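Local coordinates for protein putative aspartate aminotransferase (Thermus thermophilus, PDB 1IUG) that probably catalyses pyridoxal-phosphate-dependent transfer of an amino group, as an aspartate aminotransferase of the class-V family, at residues Gly311-Leu316 against Val320-Leu325; Leu263-Gly268 against Lys278-Ala283. One frame throughout, in Å; residues are numbered along the deposited sequence.

Interaction 1. Residues Gly311-Leu316 against Val320-Leu325; sequences GGQGPL and VFRLSL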
loop_
_atom_site.group_PDB
_atom_site.type_symbol
_atom_site.label_atom_id
_atom_site.label_comp_id
_atom_site.label_asym_id
_atom_site.label_seq_id
_atom_site.Cartn_x
_atom_site.Cartn_y
_atom_site.Cartn_z
ATOM N N GLY A 311 10.394 -20.311 9.184
ATOM C CA GLY A 311 11.407 -20.580 10.186
ATOM C C GLY A 311 11.438 -19.535 11.281
ATOM O O GLY A 311 10.513 -18.735 11.415
ATOM N N GLY A 312 12.519 -19.539 12.057
ATOM C CA GLY A 312 12.668 -18.585 13.141
ATOM C C GLY A 312 13.330 -17.285 12.729
ATOM O O GLY A 312 13.977 -17.210 11.685
ATOM N N GLN A 313 13.167 -16.265 13.565
ATOM C CA GLN A 313 13.736 -14.941 13.330
ATOM C C GLN A 313 14.486 -14.506 14.588
ATOM O O GLN A 313 14.175 -14.967 15.691
ATOM C CB GLN A 313 12.617 -13.938 13.012
ATOM C CG GLN A 313 11.761 -14.302 11.793
ATOM C CD GLN A 313 10.266 -14.284 12.092
ATOM O OE1 GLN A 313 9.504 -13.537 11.473
ATOM N NE2 GLN A 313 9.842 -15.113 13.041
ATOM N N GLY A 314 15.472 -13.626 14.424
ATOM C CA GLY A 314 16.254 -13.160 15.560
ATOM C C GLY A 314 16.933 -14.310 16.291
ATOM O O GLY A 314 17.556 -15.158 15.653
ATOM N N PRO A 315 16.816 -14.377 17.628
ATOM C CA PRO A 315 17.415 -15.427 18.464
ATOM C C PRO A 315 16.935 -16.843 18.134
ATOM O O PRO A 315 17.593 -17.825 18.489
ATOM C CB PRO A 315 16.981 -15.023 19.874
ATOM C CG PRO A 315 16.897 -13.536 19.785
ATOM C CD PRO A 315 16.196 -13.338 18.467
ATOM N N LEU A 316 15.781 -16.943 17.476
ATOM C CA LEU A 316 15.211 -18.238 17.109
ATOM C C LEU A 316 15.585 -18.683 15.696
ATOM O O LEU A 316 15.168 -19.751 15.239
ATOM C CB LEU A 316 13.689 -18.207 17.261
ATOM C CG LEU A 316 13.139 -17.901 18.655
ATOM C CD1 LEU A 316 11.625 -17.949 18.616
ATOM C CD2 LEU A 316 13.677 -18.903 19.665
ATOM N N VAL A 320 14.026 -22.932 15.346
ATOM C CA VAL A 320 12.619 -23.351 15.318
ATOM C C VAL A 320 11.956 -23.361 13.935
ATOM O O VAL A 320 12.549 -22.933 12.943
ATOM C CB VAL A 320 11.742 -22.423 16.219
ATOM C CG1 VAL A 320 12.277 -22.364 17.644
ATOM C CG2 VAL A 320 11.658 -21.024 15.617
ATOM N N PHE A 321 10.724 -23.873 13.891
ATOM C CA PHE A 321 9.942 -23.904 12.661
ATOM C C PHE A 321 8.502 -23.583 12.978
ATOM O O PHE A 321 8.071 -23.782 14.118
ATOM C CB PHE A 321 10.078 -25.217 11.907
ATOM C CG PHE A 321 9.386 -26.400 12.490
ATOM C CD1 PHE A 321 8.170 -26.844 11.986
ATOM C CD2 PHE A 321 9.988 -27.123 13.514
ATOM C CE1 PHE A 321 7.565 -27.991 12.487
ATOM C CE2 PHE A 321 9.394 -28.272 14.023
ATOM C CZ PHE A 321 8.179 -28.707 13.508
ATOM N N ARG A 322 7.731 -23.091 12.017
ATOM C CA ARG A 322 6.362 -22.747 12.302
ATOM C C ARG A 322 5.419 -23.148 11.240
ATOM O O ARG A 322 5.686 -23.137 10.043
ATOM C CB ARG A 322 6.229 -21.264 12.603
ATOM C CG ARG A 322 6.958 -20.875 13.883
ATOM C CD ARG A 322 6.987 -19.380 14.054
ATOM N NE ARG A 322 7.872 -18.785 13.070
ATOM C CZ ARG A 322 7.591 -17.657 12.402
ATOM N NH1 ARG A 322 6.462 -17.013 12.639
ATOM N NH2 ARG A 322 8.453 -17.200 11.505
ATOM N N LEU A 323 4.293 -23.527 11.776
ATOM C CA LEU A 323 3.188 -24.043 11.032
ATOM C C LEU A 323 1.946 -23.248 11.304
ATOM O O LEU A 323 1.688 -22.840 12.433
ATOM C CB LEU A 323 2.954 -25.515 11.372
ATOM C CG LEU A 323 4.056 -26.509 10.984
ATOM C CD1 LEU A 323 3.706 -27.907 11.475
ATOM C CD2 LEU A 323 4.288 -26.513 9.481
ATOM N N SER A 324 1.151 -22.999 10.266
ATOM C CA SER A 324 -0.090 -22.249 10.442
ATOM C C SER A 324 -1.233 -22.611 9.495
ATOM O O SER A 324 -1.067 -22.650 8.272
ATOM C CB SER A 324 0.187 -20.750 10.343
ATOM O OG SER A 324 -0.991 -19.997 10.572
ATOM N N LEU A 325 -2.403 -22.844 10.084
ATOM C CA LEU A 325 -3.612 -23.171 9.338
ATOM C C LEU A 325 -4.551 -21.969 9.371
ATOM O O LEU A 325 -5.765 -22.110 9.230
ATOM C CB LEU A 325 -4.300 -24.394 9.946
ATOM C CG LEU A 325 -3.665 -25.739 9.595
ATOM C CD1 LEU A 325 -4.204 -26.852 10.480
ATOM C CD2 LEU A 325 -3.928 -26.030 8.127
#

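Interaction 2. Residues Leu263-Gly268 against Lys278-Ala283; sequences LLYGVG and KRFSPA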
loop_
_atom_site.group_PDB
_atom_site.type_symbol
_atom_site.label_atom_id
_atom_site.label_comp_id
_atom_site.label_asym_id
_atom_site.label_seq_id
_atom_site.Cartn_x
_atom_site.Cartn_y
_atom_site.Cartn_z
ATOM N N LEU A 263 -4.602 -28.791 16.913
ATOM C CA LEU A 263 -4.390 -30.039 16.187
ATOM C C LEU A 263 -2.911 -30.160 15.814
ATOM O O LEU A 263 -2.327 -31.241 15.912
ATOM C CB LEU A 263 -5.257 -30.062 14.924
ATOM C CG LEU A 263 -5.197 -31.313 14.045
ATOM C CD1 LEU A 263 -5.771 -32.509 14.800
ATOM C CD2 LEU A 263 -5.968 -31.071 12.760
ATOM N N LEU A 264 -2.307 -29.042 15.407
ATOM C CA LEU A 264 -0.895 -29.014 15.027
ATOM C C LEU A 264 0.022 -29.233 16.230
ATOM O O LEU A 264 1.015 -29.955 16.133
ATOM C CB LEU A 264 -0.546 -27.696 14.338
ATOM C CG LEU A 264 -1.263 -27.404 13.017
ATOM C CD1 LEU A 264 -0.840 -26.039 12.498
ATOM C CD2 LEU A 264 -0.959 -28.490 12.003
ATOM N N TYR A 265 -0.303 -28.598 17.354
ATOM C CA TYR A 265 0.486 -28.759 18.571
ATOM C C TYR A 265 0.362 -30.181 19.101
ATOM O O TYR A 265 1.319 -30.728 19.645
ATOM C CB TYR A 265 0.058 -27.759 19.647
ATOM C CG TYR A 265 0.770 -26.424 19.556
ATOM C CD1 TYR A 265 0.057 -25.246 19.339
ATOM C CD2 TYR A 265 2.157 -26.339 19.704
ATOM C CE1 TYR A 265 0.701 -24.020 19.274
ATOM C CE2 TYR A 265 2.816 -25.113 19.638
ATOM C CZ TYR A 265 2.079 -23.958 19.423
ATOM O OH TYR A 265 2.717 -22.740 19.348
ATOM N N GLY A 266 -0.813 -30.782 18.915
ATOM C CA GLY A 266 -1.033 -32.145 19.369
ATOM C C GLY A 266 -0.107 -33.118 18.657
ATOM O O GLY A 266 0.529 -33.957 19.289
ATOM N N VAL A 267 -0.010 -32.977 17.338
ATOM C CA VAL A 267 0.842 -33.835 16.517
ATOM C C VAL A 267 2.323 -33.657 16.848
ATOM O O VAL A 267 3.062 -34.637 16.954
ATOM C CB VAL A 267 0.619 -33.559 15.013
ATOM C CG1 VAL A 267 1.603 -34.357 14.170
ATOM C CG2 VAL A 267 -0.811 -33.902 14.627
ATOM N N GLY A 268 2.749 -32.406 17.003
ATOM C CA GLY A 268 4.139 -32.123 17.318
ATOM C C GLY A 268 4.567 -32.643 18.679
ATOM O O GLY A 268 5.648 -33.218 18.816
ATOM N N LYS A 278 4.408 -20.049 26.068
ATOM C CA LYS A 278 3.744 -20.530 27.284
ATOM C C LYS A 278 2.248 -20.310 27.060
ATOM O O LYS A 278 1.418 -21.131 27.439
ATOM C CB LYS A 278 4.180 -19.716 28.511
ATOM C CG LYS A 278 5.681 -19.647 28.764
ATOM C CD LYS A 278 6.288 -21.033 28.983
ATOM C CE LYS A 278 7.797 -20.971 29.246
ATOM N NZ LYS A 278 8.356 -19.584 29.239
ATOM N N ARG A 279 1.932 -19.152 26.484
ATOM C CA ARG A 279 0.571 -18.750 26.152
ATOM C C ARG A 279 0.433 -18.976 24.655
ATOM O O ARG A 279 1.197 -18.421 23.863
ATOM C CB ARG A 279 0.380 -17.269 26.466
ATOM C CG ARG A 279 -0.089 -16.957 27.874
ATOM C CD ARG A 279 -1.437 -17.585 28.165
ATOM N NE ARG A 279 -2.280 -16.697 28.966
ATOM C CZ ARG A 279 -2.907 -15.622 28.492
ATOM N NH1 ARG A 279 -2.794 -15.281 27.212
ATOM N NH2 ARG A 279 -3.672 -14.898 29.297
ATOM N N PHE A 280 -0.561 -19.762 24.267
ATOM C CA PHE A 280 -0.744 -20.091 22.864
ATOM C C PHE A 280 -1.714 -19.240 22.060
ATOM O O PHE A 280 -2.872 -19.064 22.437
ATOM C CB PHE A 280 -1.112 -21.572 22.728
ATOM C CG PHE A 280 -0.145 -22.495 23.409
ATOM C CD1 PHE A 280 -0.231 -22.722 24.782
ATOM C CD2 PHE A 280 0.870 -23.111 22.690
ATOM C CE1 PHE A 280 0.687 -23.549 25.428
ATOM C CE2 PHE A 280 1.792 -23.940 23.322
ATOM C CZ PHE A 280 1.703 -24.159 24.695
ATOM N N SER A 281 -1.207 -18.699 20.958
ATOM C CA SER A 281 -2.003 -17.905 20.033
ATOM C C SER A 281 -2.518 -18.888 18.986
ATOM O O SER A 281 -1.784 -19.775 18.549
ATOM C CB SER A 281 -1.134 -16.853 19.349
ATOM O OG SER A 281 -1.840 -16.233 18.290
ATOM N N PRO A 282 -3.789 -18.752 18.577
ATOM C CA PRO A 282 -4.371 -19.649 17.573
ATOM C C PRO A 282 -3.862 -19.372 16.150
ATOM O O PRO A 282 -4.209 -20.089 15.217
ATOM C CB PRO A 282 -5.873 -19.346 17.666
ATOM C CG PRO A 282 -6.039 -18.612 18.988
ATOM C CD PRO A 282 -4.795 -17.800 19.076
ATOM N N ALA A 283 -3.041 -18.337 15.994
ATOM C CA ALA A 283 -2.523 -17.942 14.683
ATOM C C ALA A 283 -1.396 -18.789 14.108
ATOM O O ALA A 283 -1.224 -18.846 12.889
ATOM C CB ALA A 283 -2.089 -16.480 14.718
#

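Interaction 1. Residues Gly311-Leu316 against Val320-Leu325
The guanidinium of Arg-322 meets Gly-311 at its edge and Gln-313 over one face. Carbonyl O of Gly-311 lies in the guanidinium plane and takes two N-H groups: NH2 donates at 2.6 Å in a nearly straight bond, coming almost head-on to the C=O, while NE adds a weak, bent one at 3.1 Å. The pair of bonds, one of them weak, helps to fix how the guanidinium is turned about CD-NE. NH1 makes a weak hydrogen bond to Thr-132 O. Over the face, the amide of Gln-313 lies roughly flat, its plane 21° from that of the guanidinium. Its NE2 stands 2.9 Å from NH2 of Arg-322, but both are donors, so the approach is no hydrogen bond; the amide's polar partner is Lys-85, bonded to OE1. The arginine reaches this place because its chain bends at chi3 (-70°), which turns NE and NH2 back to the Gly-311 carbonyl.

Nearer the turn the contact is mainly apolar. Val-320 puts CG2 3.6 Å from CA of Gly-312 and 3.8 Å from CB of Leu-316, and its N donates a weak bond to Leu-316 O. The contact lies where strand 307-311 passes through a loop into its antiparallel neighbour 320-323. Arg-322 is predicted to bind substrate, consistent with the arginine that receives the substrate carboxylate in fold-type I aminotransferases.

Interaction 2. Residues Leu263-Gly268 against Lys278-Ala283
Tyr-265 leaves helix 250-270 with its CB directed at the loop 278-283, and one face of its ring receives the edge of Phe-280. The ring projects from the helix and presents that face to the phenylalanine. Beyond CB and CG, CD1 is the first ring atom to feel the partner, lying 4.1 Å from Phe-280 CD2. The approach tightens at CE1, only 3.5 Å from the same CD2, and CZ follows at 3.6 Å. On the other flank of the ring, CE2 is nearer to Phe-280 CE2, at 4.0 Å. The hydroxyl at the tip passes CD2 at 3.8 Å, but its polar partner is elsewhere: OH is hydrogen-bonded to the backbone N of Ala-286, which ties down the far end of the ring.

On the Phe-280 side of the pair, the CD2-CE2 edge does the touching. CD2 stands above the tyrosine plane, displaced toward the rim on the CE1 side, while CZ of Tyr-265 lies in the plane of the phenylalanine ring. The centroids are 5.0 Å apart and the planes meet at 79°, a T-shaped stack in which the polarised C-H edge of one ring faces the pi cloud of the other.

Tyr-265 also meets Phe-287 and packs on Ala-285, while Pro-275 touches both rings of the stack. The pair thus joins helix 250-270 to the loop running from strand 274-275 to strand 285-288, with the tyrosine set against two strands of the mixed sheet that also contains strand 320-323.

Interactions 1 and 2 follow one another in series along the chain, their centres 13 Å apart. They touch where strand 320-323 ends: Ser-324 OG and Ala-283 O, 2.6 Å apart, probably form a hydrogen bond, while Leu-264 packs against both Leu-323 and Leu-325, its CG lying 3.9 Å from Leu-325 CD1. The helix and loop of interaction 2 thus border the strand that carries Arg-322, although Arg-322 and Tyr-265 remain about 7 Å apart between nearest side-chain atoms. On the interaction 1 side, a phosphate ion, probably from the crystallisation liquor, lies about 5 Å from the Gln-313 side chain and may mark an anion pocket.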